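Local coordinates for Blo t 1 allergen (PDB 5JT8), which probably cleaves peptide bonds as a papain-family cysteine protease, and is a tropical mite allergen whose chain carries a cathepsin-type inhibitory propeptide domain, at residues Y228-Y233 and N325-Y330; I252-S257 and H281-V286; Y274-T279 and N320-N325. One frame throughout, in Å; residues are numbered along the deposited sequence. Where two conformers were deposited one is given.

Contact 1: residues Y228-Y233 and N325-Y330; sequences YQQLRY and NNYVTY. Unlike the reference sequence in segment 325-330: Tyr327 (reference Phe).
At the apolar centre, Leu231 divides its two methyl groups between neighbours on 325-330. CD1 rests 4.1 Å from Val328 CG1, where the two side chains pass at a slant, while CD2 reaches the rim of the Tyr330 ring in its plane, 3.9 Å from CE1. A forked leucine suits a place where two separate surfaces must be met. Tyr330 carries its CG between the backbone N and the carbonyl carbon (chi1 67°); in the ring beyond it, one face has Gln229 CA over it, and Gln229 CB is 3.5 Å from Tyr330 CZ. His247 stacks on the same tyrosine.

These side chains hang on a two-stranded antiparallel ribbon, consistent with the papain fold, in which the C-terminal strand 329-332 pairs with strand 227-230. Gln229 and Tyr330 form a hydrogen-bonded pair, bonded in both directions; Gln230 and Thr329, the next pair, are non-hydrogen-bonded. Beyond them Leu231 N points almost straight down the axis of the Val328 carbonyl, 2.6 Å from its O.

The two segments then separate, and aromatic rings and water take over. Tyr233 and Tyr327 meet obliquely, their planes at 58°, with Tyr233 CE1 3.6 Å from Tyr327 CZ. Both phenolic oxygens contact water 3, that of Tyr233 from a partly exposed residue. Asn326 runs alongside Tyr233, its CB 3.7 Å from Tyr233 CE1, and its amide is held at both ends by Asp276 O and Asn320 ND2. Water 1 accepts from Gln230 NE2, 3.0 Å away, and sits close to the carbonyls of Leu231 and Asn326; water 2 accepts from Val328 N, 3.1 Å away.

Contact 2: residues I252-S257 and H281-V286; sequences IYMHGS and HAVILV
Ile252 and Val283 each place one branch between the backbone N and the carbonyl carbon: CG1 of Ile252 (chi1 62°), and CG2 of Val283, whose CG1 is anti to the carbonyl carbon (chi1 -65°). This brings Ile252 CG1 to 3.5 Å from Val283 CG2, tighter than ordinary carbon packing. The other branch of Ile252 serves a different neighbour, CG2 lying 3.6 Å from Leu285 CD1, with the two side chains crossing at about a right angle. Beta-branched residues suit this buried strand because they offer methyl groups close to the backbone, and Val328 closes over Ile252.

Four main-chain hydrogen bonds hold the strands antiparallel. Ile252 pairs with Val283 and Met254 with His281, each reciprocally; the straightest bond runs from Met254 N to His281 O, 2.8 Å long. Between these pairs Tyr253 faces Ala282 on the opposite surface from Ile252 and Met254. In one of two modelled conformers of Tyr253, Ala282 CB makes a CH-pi contact 3.8 Å from the ring centroid and 16° from its normal, which the small alanine permits but the other conformer may not keep. The phenolic OH is satisfied by Gly185 O and Ser187 N.

Met254 lies side by side with His281, its SD meeting the imidazole obliquely, 4.0 Å from CD2. Just past the inverse gamma turn centred on His255, Gly256 CA comes within 3.6 Å of His281 CB, and a beta carbon on this glycine would collide. His281 NE2 is hydrogen-bonded to Asn301 OD1, and the imidazole stacks with Trp303. This is the setting of the papain-family active site, where His281 and Asn301 probably correspond to the conserved histidine and asparagine that work with the cysteine, here the oxidised Cys137.

Contact 3: residues Y274-T279 and N320-N325; sequences YNDAYT and NSLGIN. With NO3 (nitrate ion), chain J.
The amides of Asn275 and Asn320 cross at a slant, their planes 58° apart. Asn275 OD1 lies 3.8 Å from Asn320 CB, and Asn320 ND2 sits 3.6 Å from Asn275 CA. Two irregular loops of the papain-family domain meet here, and the first is shaped by an Asx turn: Asp276, its CG anti to the backbone N (chi1 -152°), accepts at OD1 from Tyr278 N, which approaches from above the carboxylate plane. The aspartate's OD2 is bonded to His255 ND1, so both its oxygens are engaged. Its CB packs 3.4 Å from Gly323 N. Glycine suits position 323, because its phi is positive and Asp276 O comes within 3.3 Å of Gly323 CA, leaving no room for a beta carbon.

Toward the solvent side, asparagine serves as a two-way polar group. Water 4 donates to Asn275 OD1 and accepts from Asn320 ND2, tying the two amides together. Tyr274, stacked with His319, brings its ring obliquely to a nitrate ion, probably from the crystallisation liquor, which His319 ND1 also binds. Asn275 ND2 gives the same ion a hydrogen bond, 3.1 Å from NO3 O2 with an angle of 152° at the hydrogen.

All three contacts lie within the papain-family protease range, their centres about 12 Å (1 and 2), 13 Å (1 and 3) and 10 Å (2 and 3) apart. Along the chain contact 1 brackets the others, joining strand 227-230 to the C-terminal strand, while the segments of contacts 2 and 3 alternate, so 252-257, 274-279, 281-286 and 320-325 interlock. Contact 2 belongs to the larger sheet, contact 1 to a separate two-stranded one, and contact 3 is loop on loop. A probable hydrogen bond from His255 N to Leu322 O joins contacts 2 and 3, and Asn325 is common to 1 and 3. The C-terminal part thus packs beside the strand carrying the probable active-site histidine.

Contact 1: residues Y228-Y233 and N325-Y330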
loop_
_atom_site.group_PDB
_atom_site.type_symbol
_atom_site.label_atom_id
_atom_site.label_comp_id
_atom_site.label_asym_id
_atom_site.label_seq_id
_atom_site.Cartn_x
_atom_site.Cartn_y
_atom_site.Cartn_z
ATOM N N TYR A 228 -13.033 -12.126 4.244
ATOM C CA TYR A 228 -11.613 -11.823 4.293
ATOM C C TYR A 228 -11.022 -12.440 5.550
ATOM O O TYR A 228 -11.741 -12.719 6.507
ATOM C CB TYR A 228 -11.381 -10.314 4.276
ATOM C CG TYR A 228 -11.954 -9.605 5.481
ATOM C CD1 TYR A 228 -13.273 -9.176 5.493
ATOM C CD2 TYR A 228 -11.175 -9.366 6.613
ATOM C CE1 TYR A 228 -13.797 -8.514 6.591
ATOM C CE2 TYR A 228 -11.701 -8.712 7.722
ATOM C CZ TYR A 228 -13.001 -8.293 7.706
ATOM O OH TYR A 228 -13.515 -7.635 8.802
ATOM N N GLN A 229 -9.719 -12.673 5.550
ATOM C CA GLN A 229 -9.082 -13.264 6.728
ATOM C C GLN A 229 -7.692 -12.700 6.914
ATOM O O GLN A 229 -6.882 -12.713 5.995
ATOM C CB GLN A 229 -9.017 -14.792 6.611
ATOM C CG GLN A 229 -8.211 -15.472 7.748
ATOM C CD GLN A 229 -8.929 -15.429 9.097
ATOM O OE1 GLN A 229 -10.079 -15.867 9.214
ATOM N NE2 GLN A 229 -8.252 -14.899 10.121
ATOM N N GLN A 230 -7.423 -12.209 8.112
ATOM C CA GLN A 230 -6.107 -11.682 8.441
ATOM C C GLN A 230 -5.258 -12.766 9.033
ATOM O O GLN A 230 -5.684 -13.413 9.988
ATOM C CB GLN A 230 -6.221 -10.536 9.420
ATOM C CG GLN A 230 -4.926 -10.169 10.107
ATOM C CD GLN A 230 -5.017 -8.804 10.768
ATOM O OE1 GLN A 230 -5.869 -8.001 10.413
ATOM N NE2 GLN A 230 -4.150 -8.545 11.735
ATOM N N LEU A 231 -4.068 -12.970 8.477
ATOM C CA LEU A 231 -3.186 -14.030 8.953
ATOM C C LEU A 231 -2.580 -13.689 10.327
ATOM O O LEU A 231 -2.605 -12.538 10.782
ATOM C CB LEU A 231 -2.058 -14.309 7.948
ATOM C CG LEU A 231 -2.361 -14.810 6.520
ATOM C CD1 LEU A 231 -1.042 -15.155 5.795
ATOM C CD2 LEU A 231 -3.295 -16.019 6.502
ATOM N N ARG A 232 -2.060 -14.726 10.975
ATOM C CA ARG A 232 -1.330 -14.624 12.236
ATOM C C ARG A 232 -0.242 -13.545 12.175
ATOM O O ARG A 232 0.456 -13.437 11.170
ATOM C CB ARG A 232 -0.722 -15.995 12.554
ATOM C CG ARG A 232 0.312 -16.019 13.640
ATOM C CD ARG A 232 0.958 -17.395 13.727
ATOM N NE ARG A 232 2.086 -17.365 14.646
ATOM C CZ ARG A 232 3.356 -17.265 14.274
ATOM N NH1 ARG A 232 3.681 -17.220 12.990
ATOM N NH2 ARG A 232 4.310 -17.233 15.191
ATOM N N TYR A 233 -0.136 -12.737 13.231
ATOM C CA TYR A 233 0.942 -11.760 13.380
ATOM C C TYR A 233 2.284 -12.462 13.217
ATOM O O TYR A 233 2.461 -13.577 13.713
ATOM C CB TYR A 233 0.857 -11.061 14.750
ATOM C CG TYR A 233 1.832 -9.902 14.932
ATOM C CD1 TYR A 233 1.597 -8.668 14.331
ATOM C CD2 TYR A 233 2.986 -10.040 15.717
ATOM C CE1 TYR A 233 2.484 -7.597 14.497
ATOM C CE2 TYR A 233 3.873 -8.977 15.888
ATOM C CZ TYR A 233 3.618 -7.761 15.271
ATOM O OH TYR A 233 4.492 -6.704 15.427
ATOM N N ASN A 325 5.511 -9.009 7.073
ATOM C CA ASN A 325 4.769 -10.164 7.583
ATOM C C ASN A 325 3.831 -9.891 8.768
ATOM O O ASN A 325 3.228 -10.821 9.300
ATOM C CB ASN A 325 5.744 -11.269 8.022
ATOM C CG ASN A 325 6.633 -11.759 6.900
ATOM O OD1 ASN A 325 7.441 -11.006 6.355
ATOM N ND2 ASN A 325 6.503 -13.046 6.561
ATOM N N ASN A 326 3.733 -8.648 9.219
ATOM C CA ASN A 326 3.007 -8.382 10.459
ATOM C C ASN A 326 1.499 -8.558 10.300
ATOM O O ASN A 326 0.861 -9.219 11.112
ATOM C CB ASN A 326 3.316 -6.969 10.980
ATOM C CG ASN A 326 4.737 -6.837 11.524
ATOM O OD1 ASN A 326 5.450 -7.829 11.673
ATOM N ND2 ASN A 326 5.138 -5.609 11.853
ATOM N N TYR A 327 0.945 -7.981 9.239
ATOM C CA TYR A 327 -0.502 -7.878 9.079
ATOM C C TYR A 327 -0.937 -8.190 7.664
ATOM O O TYR A 327 -1.256 -7.292 6.875
ATOM C CB TYR A 327 -0.998 -6.474 9.444
ATOM C CG TYR A 327 -0.600 -6.011 10.814
ATOM C CD1 TYR A 327 -1.221 -6.523 11.950
ATOM C CD2 TYR A 327 0.390 -5.050 10.980
ATOM C CE1 TYR A 327 -0.867 -6.083 13.214
ATOM C CE2 TYR A 327 0.755 -4.615 12.237
ATOM C CZ TYR A 327 0.126 -5.136 13.350
ATOM O OH TYR A 327 0.487 -4.696 14.593
ATOM N N VAL A 328 -0.968 -9.471 7.349
ATOM C CA VAL A 328 -1.289 -9.907 6.017
ATOM C C VAL A 328 -2.746 -10.361 5.967
ATOM O O VAL A 328 -3.181 -11.169 6.801
ATOM C CB VAL A 328 -0.357 -11.031 5.588
ATOM C CG1 VAL A 328 -0.657 -11.463 4.161
ATOM C CG2 VAL A 328 1.104 -10.563 5.727
ATOM N N THR A 329 -3.488 -9.839 4.994
ATOM C CA THR A 329 -4.919 -10.112 4.892
ATOM C C THR A 329 -5.300 -10.488 3.486
ATOM O O THR A 329 -4.953 -9.774 2.551
ATOM C CB THR A 329 -5.761 -8.891 5.287
ATOM O OG1 THR A 329 -5.468 -8.521 6.634
ATOM C CG2 THR A 329 -7.268 -9.194 5.137
ATOM N N TYR A 330 -6.023 -11.595 3.325
ATOM C CA TYR A 330 -6.560 -11.938 2.007
ATOM C C TYR A 330 -8.090 -11.805 1.992
ATOM O O TYR A 330 -8.732 -11.708 3.042
ATOM C CB TYR A 330 -6.131 -13.357 1.593
ATOM C CG TYR A 330 -6.713 -14.512 2.429
ATOM C CD1 TYR A 330 -6.048 -14.989 3.547
ATOM C CD2 TYR A 330 -7.900 -15.142 2.063
ATOM C CE1 TYR A 330 -6.551 -16.056 4.291
ATOM C CE2 TYR A 330 -8.406 -16.220 2.793
ATOM C CZ TYR A 330 -7.719 -16.667 3.910
ATOM O OH TYR A 330 -8.194 -17.725 4.647
HETATM O O HOH W 1 -1.712 -10.208 11.679
HETATM O O HOH W 2 0.362 -11.540 9.199
HETATM O O HOH W 3 3.149 -3.872 15.005
#

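Contact 2: residues I252-S257 and H281-V286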
loop_
_atom_site.group_PDB
_atom_site.type_symbol
_atom_site.label_atom_id
_atom_site.label_comp_id
_atom_site.label_asym_id
_atom_site.label_seq_id
_atom_site.Cartn_x
_atom_site.Cartn_y
_atom_site.Cartn_z
ATOM N N ILE A 252 -0.801 -6.059 2.845
ATOM C CA ILE A 252 0.125 -6.062 3.966
ATOM C C ILE A 252 0.266 -4.647 4.524
ATOM O O ILE A 252 0.009 -3.664 3.845
ATOM C CB ILE A 252 1.539 -6.580 3.579
ATOM C CG1 ILE A 252 2.164 -5.670 2.520
ATOM C CG2 ILE A 252 1.486 -8.007 3.047
ATOM C CD1 ILE A 252 3.677 -5.823 2.394
ATOM N N TYR A 253 0.656 -4.559 5.784
ATOM C CA TYR A 253 0.962 -3.284 6.409
ATOM C C TYR A 253 2.429 -3.229 6.735
ATOM O O TYR A 253 2.964 -4.152 7.348
ATOM C CB TYR A 253 0.149 -3.081 7.673
ATOM C CG TYR A 253 -1.164 -2.409 7.422
ATOM C CD1 TYR A 253 -2.216 -3.107 6.862
ATOM C CD2 TYR A 253 -1.350 -1.067 7.734
ATOM C CE1 TYR A 253 -3.419 -2.500 6.632
ATOM C CE2 TYR A 253 -2.561 -0.447 7.503
ATOM C CZ TYR A 253 -3.596 -1.173 6.951
ATOM O OH TYR A 253 -4.813 -0.578 6.710
ATOM N N MET A 254 3.088 -2.159 6.318
ATOM C CA MET A 254 4.510 -2.078 6.536
ATOM C C MET A 254 4.977 -0.657 6.842
ATOM O O MET A 254 4.175 0.252 7.049
ATOM C CB MET A 254 5.252 -2.667 5.326
ATOM C CG MET A 254 4.616 -2.366 3.997
ATOM S SD MET A 254 5.075 -0.714 3.474
ATOM C CE MET A 254 6.863 -0.863 3.578
ATOM N N HIS A 255 6.291 -0.487 6.902
ATOM C CA HIS A 255 6.879 0.777 7.293
ATOM C C HIS A 255 7.181 1.608 6.037
ATOM O O HIS A 255 8.325 1.689 5.588
ATOM C CB HIS A 255 8.146 0.531 8.134
ATOM C CG HIS A 255 8.657 1.756 8.826
ATOM N ND1 HIS A 255 9.608 1.706 9.824
ATOM C CD2 HIS A 255 8.338 3.065 8.675
ATOM C CE1 HIS A 255 9.854 2.931 10.255
ATOM N NE2 HIS A 255 9.101 3.773 9.570
ATOM N N GLY A 256 6.140 2.210 5.466
ATOM C CA GLY A 256 6.278 2.938 4.215
ATOM C C GLY A 256 7.133 4.197 4.292
ATOM O O GLY A 256 7.741 4.581 3.294
ATOM N N SER A 257 7.199 4.828 5.465
ATOM C CA SER A 257 7.903 6.107 5.589
ATOM C C SER A 257 9.414 5.943 5.796
ATOM O O SER A 257 10.148 6.933 5.828
ATOM C CB SER A 257 7.306 6.951 6.724
ATOM O OG SER A 257 7.426 6.320 7.985
ATOM N N HIS A 281 1.931 2.123 6.497
ATOM C CA HIS A 281 1.548 2.117 5.093
ATOM C C HIS A 281 0.992 0.768 4.690
ATOM O O HIS A 281 1.586 -0.259 5.002
ATOM C CB HIS A 281 2.753 2.471 4.241
ATOM C CG HIS A 281 2.442 2.680 2.793
ATOM N ND1 HIS A 281 1.352 3.402 2.359
ATOM C CD2 HIS A 281 3.114 2.303 1.679
ATOM C CE1 HIS A 281 1.351 3.435 1.038
ATOM N NE2 HIS A 281 2.412 2.784 0.602
ATOM N N ALA A 282 -0.144 0.776 4.000
ATOM C CA ALA A 282 -0.730 -0.452 3.461
ATOM C C ALA A 282 -0.401 -0.600 1.983
ATOM O O ALA A 282 -0.532 0.351 1.233
ATOM C CB ALA A 282 -2.231 -0.463 3.650
ATOM N N VAL A 283 0.019 -1.795 1.573
ATOM C CA VAL A 283 0.266 -2.083 0.156
ATOM C C VAL A 283 -0.166 -3.517 -0.139
ATOM O O VAL A 283 -0.779 -4.157 0.714
ATOM C CB VAL A 283 1.740 -1.897 -0.235
ATOM C CG1 VAL A 283 2.161 -0.429 -0.110
ATOM C CG2 VAL A 283 2.654 -2.806 0.618
ATOM N N ILE A 284 0.180 -4.018 -1.320
ATOM C CA ILE A 284 -0.238 -5.345 -1.772
ATOM C C ILE A 284 0.957 -6.203 -2.186
ATOM O O ILE A 284 1.832 -5.738 -2.913
ATOM C CB ILE A 284 -1.219 -5.225 -2.983
ATOM C CG1 ILE A 284 -2.492 -4.460 -2.571
ATOM C CG2 ILE A 284 -1.569 -6.584 -3.569
ATOM C CD1 ILE A 284 -3.337 -4.012 -3.781
ATOM N N LEU A 285 0.991 -7.450 -1.722
ATOM C CA LEU A 285 1.922 -8.438 -2.265
ATOM C C LEU A 285 1.252 -9.141 -3.426
ATOM O O LEU A 285 0.139 -9.646 -3.286
ATOM C CB LEU A 285 2.341 -9.458 -1.207
ATOM C CG LEU A 285 3.156 -8.998 0.002
ATOM C CD1 LEU A 285 3.397 -10.172 0.958
ATOM C CD2 LEU A 285 4.480 -8.415 -0.485
ATOM N N VAL A 286 1.910 -9.166 -4.577
ATOM C CA VAL A 286 1.339 -9.836 -5.727
ATOM C C VAL A 286 2.174 -11.038 -6.130
ATOM O O VAL A 286 1.857 -11.716 -7.092
ATOM C CB VAL A 286 1.209 -8.901 -6.943
ATOM C CG1 VAL A 286 0.248 -7.742 -6.645
ATOM C CG2 VAL A 286 2.568 -8.409 -7.393
#

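Contact 3: residues Y274-T279 and N320-N325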
loop_
_atom_site.group_PDB
_atom_site.type_symbol
_atom_site.label_atom_id
_atom_site.label_comp_id
_atom_site.label_asym_id
_atom_site.label_seq_id
_atom_site.Cartn_x
_atom_site.Cartn_y
_atom_site.Cartn_z
ATOM N N TYR A 274 14.831 -5.058 9.696
ATOM C CA TYR A 274 14.480 -6.429 10.012
ATOM C C TYR A 274 13.507 -6.488 11.187
ATOM O O TYR A 274 13.707 -5.813 12.193
ATOM C CB TYR A 274 15.740 -7.236 10.325
ATOM C CG TYR A 274 16.526 -7.670 9.101
ATOM C CD1 TYR A 274 16.196 -7.204 7.832
ATOM C CD2 TYR A 274 17.580 -8.573 9.213
ATOM C CE1 TYR A 274 16.903 -7.609 6.717
ATOM C CE2 TYR A 274 18.296 -8.979 8.099
ATOM C CZ TYR A 274 17.952 -8.495 6.860
ATOM O OH TYR A 274 18.654 -8.907 5.755
ATOM N N ASN A 275 12.447 -7.281 11.042
ATOM C CA ASN A 275 11.454 -7.463 12.108
ATOM C C ASN A 275 10.838 -6.154 12.591
ATOM O O ASN A 275 10.555 -6.000 13.778
ATOM C CB ASN A 275 12.079 -8.194 13.306
ATOM C CG ASN A 275 12.861 -9.430 12.895
ATOM O OD1 ASN A 275 12.318 -10.358 12.280
ATOM N ND2 ASN A 275 14.150 -9.444 13.221
ATOM N N ASP A 276 10.640 -5.208 11.680
ATOM C CA ASP A 276 10.068 -3.914 12.047
ATOM C C ASP A 276 8.683 -4.020 12.699
ATOM O O ASP A 276 7.774 -4.675 12.167
ATOM C CB ASP A 276 9.971 -3.029 10.818
ATOM C CG ASP A 276 10.043 -1.565 11.163
ATOM O OD1 ASP A 276 9.638 -1.192 12.291
ATOM O OD2 ASP A 276 10.531 -0.800 10.315
ATOM N N ALA A 277 8.516 -3.355 13.838
ATOM C CA ALA A 277 7.223 -3.331 14.518
ATOM C C ALA A 277 6.397 -2.114 14.085
ATOM O O ALA A 277 5.177 -2.079 14.255
ATOM C CB ALA A 277 7.414 -3.336 16.024
ATOM N N TYR A 278 7.071 -1.129 13.506
ATOM C CA TYR A 278 6.427 0.123 13.144
ATOM C C TYR A 278 5.854 0.061 11.736
ATOM O O TYR A 278 6.572 -0.105 10.761
ATOM C CB TYR A 278 7.415 1.280 13.256
ATOM C CG TYR A 278 6.816 2.654 13.045
ATOM C CD1 TYR A 278 6.304 3.384 14.115
ATOM C CD2 TYR A 278 6.783 3.229 11.784
ATOM C CE1 TYR A 278 5.775 4.647 13.926
ATOM C CE2 TYR A 278 6.253 4.488 11.581
ATOM C CZ TYR A 278 5.752 5.196 12.652
ATOM O OH TYR A 278 5.231 6.458 12.446
ATOM N N THR A 279 4.544 0.213 11.650
ATOM C CA THR A 279 3.849 0.159 10.390
ATOM C C THR A 279 3.035 1.456 10.195
ATOM O O THR A 279 2.440 1.972 11.147
ATOM C CB THR A 279 2.960 -1.077 10.362
ATOM O OG1 THR A 279 2.512 -1.314 11.696
ATOM C CG2 THR A 279 3.763 -2.314 9.924
ATOM N N ASN A 320 11.185 -10.509 7.797
ATOM C CA ASN A 320 10.099 -9.598 8.145
ATOM C C ASN A 320 10.551 -8.172 7.939
ATOM O O ASN A 320 10.365 -7.317 8.800
ATOM C CB ASN A 320 9.631 -9.792 9.603
ATOM C CG ASN A 320 8.388 -8.955 9.925
ATOM O OD1 ASN A 320 7.672 -8.516 9.011
ATOM N ND2 ASN A 320 8.148 -8.707 11.214
ATOM N N SER A 321 11.215 -7.943 6.815
ATOM C CA SER A 321 11.754 -6.635 6.506
ATOM C C SER A 321 10.627 -5.599 6.503
ATOM O O SER A 321 9.577 -5.817 5.892
ATOM C CB SER A 321 12.476 -6.667 5.155
ATOM O OG SER A 321 12.928 -5.379 4.810
ATOM N N LEU A 322 10.843 -4.501 7.220
ATOM C CA LEU A 322 9.864 -3.419 7.288
ATOM C C LEU A 322 8.474 -3.863 7.764
ATOM O O LEU A 322 7.494 -3.220 7.438
ATOM C CB LEU A 322 9.729 -2.748 5.916
ATOM C CG LEU A 322 10.961 -2.053 5.347
ATOM C CD1 LEU A 322 10.829 -1.945 3.851
ATOM C CD2 LEU A 322 11.134 -0.658 5.957
ATOM N N GLY A 323 8.393 -4.974 8.496
ATOM C CA GLY A 323 7.121 -5.468 9.013
ATOM C C GLY A 323 6.137 -6.024 7.982
ATOM O O GLY A 323 4.937 -6.123 8.248
ATOM N N ILE A 324 6.649 -6.403 6.816
ATOM C CA ILE A 324 5.847 -6.987 5.741
ATOM C C ILE A 324 4.970 -8.162 6.199
ATOM O O ILE A 324 3.816 -8.286 5.773
ATOM C CB ILE A 324 6.770 -7.457 4.592
ATOM C CG1 ILE A 324 7.178 -6.261 3.732
ATOM C CG2 ILE A 324 6.116 -8.555 3.735
ATOM C CD1 ILE A 324 8.382 -6.562 2.843
ATOM N N ASN A 325 5.511 -9.009 7.073
ATOM C CA ASN A 325 4.769 -10.164 7.583
ATOM C C ASN A 325 3.831 -9.891 8.768
ATOM O O ASN A 325 3.228 -10.821 9.300
ATOM C CB ASN A 325 5.744 -11.269 8.022
ATOM C CG ASN A 325 6.633 -11.759 6.900
ATOM O OD1 ASN A 325 7.441 -11.006 6.355
ATOM N ND2 ASN A 325 6.503 -13.046 6.561
HETATM N N NO3 J . 16.821 -11.617 11.053
HETATM O O1 NO3 J . 18.017 -11.785 10.667
HETATM O O2 NO3 J . 16.596 -11.099 12.184
HETATM O O3 NO3 J . 15.854 -11.962 10.311
HETATM O O HOH W 4 9.673 -10.219 13.180
#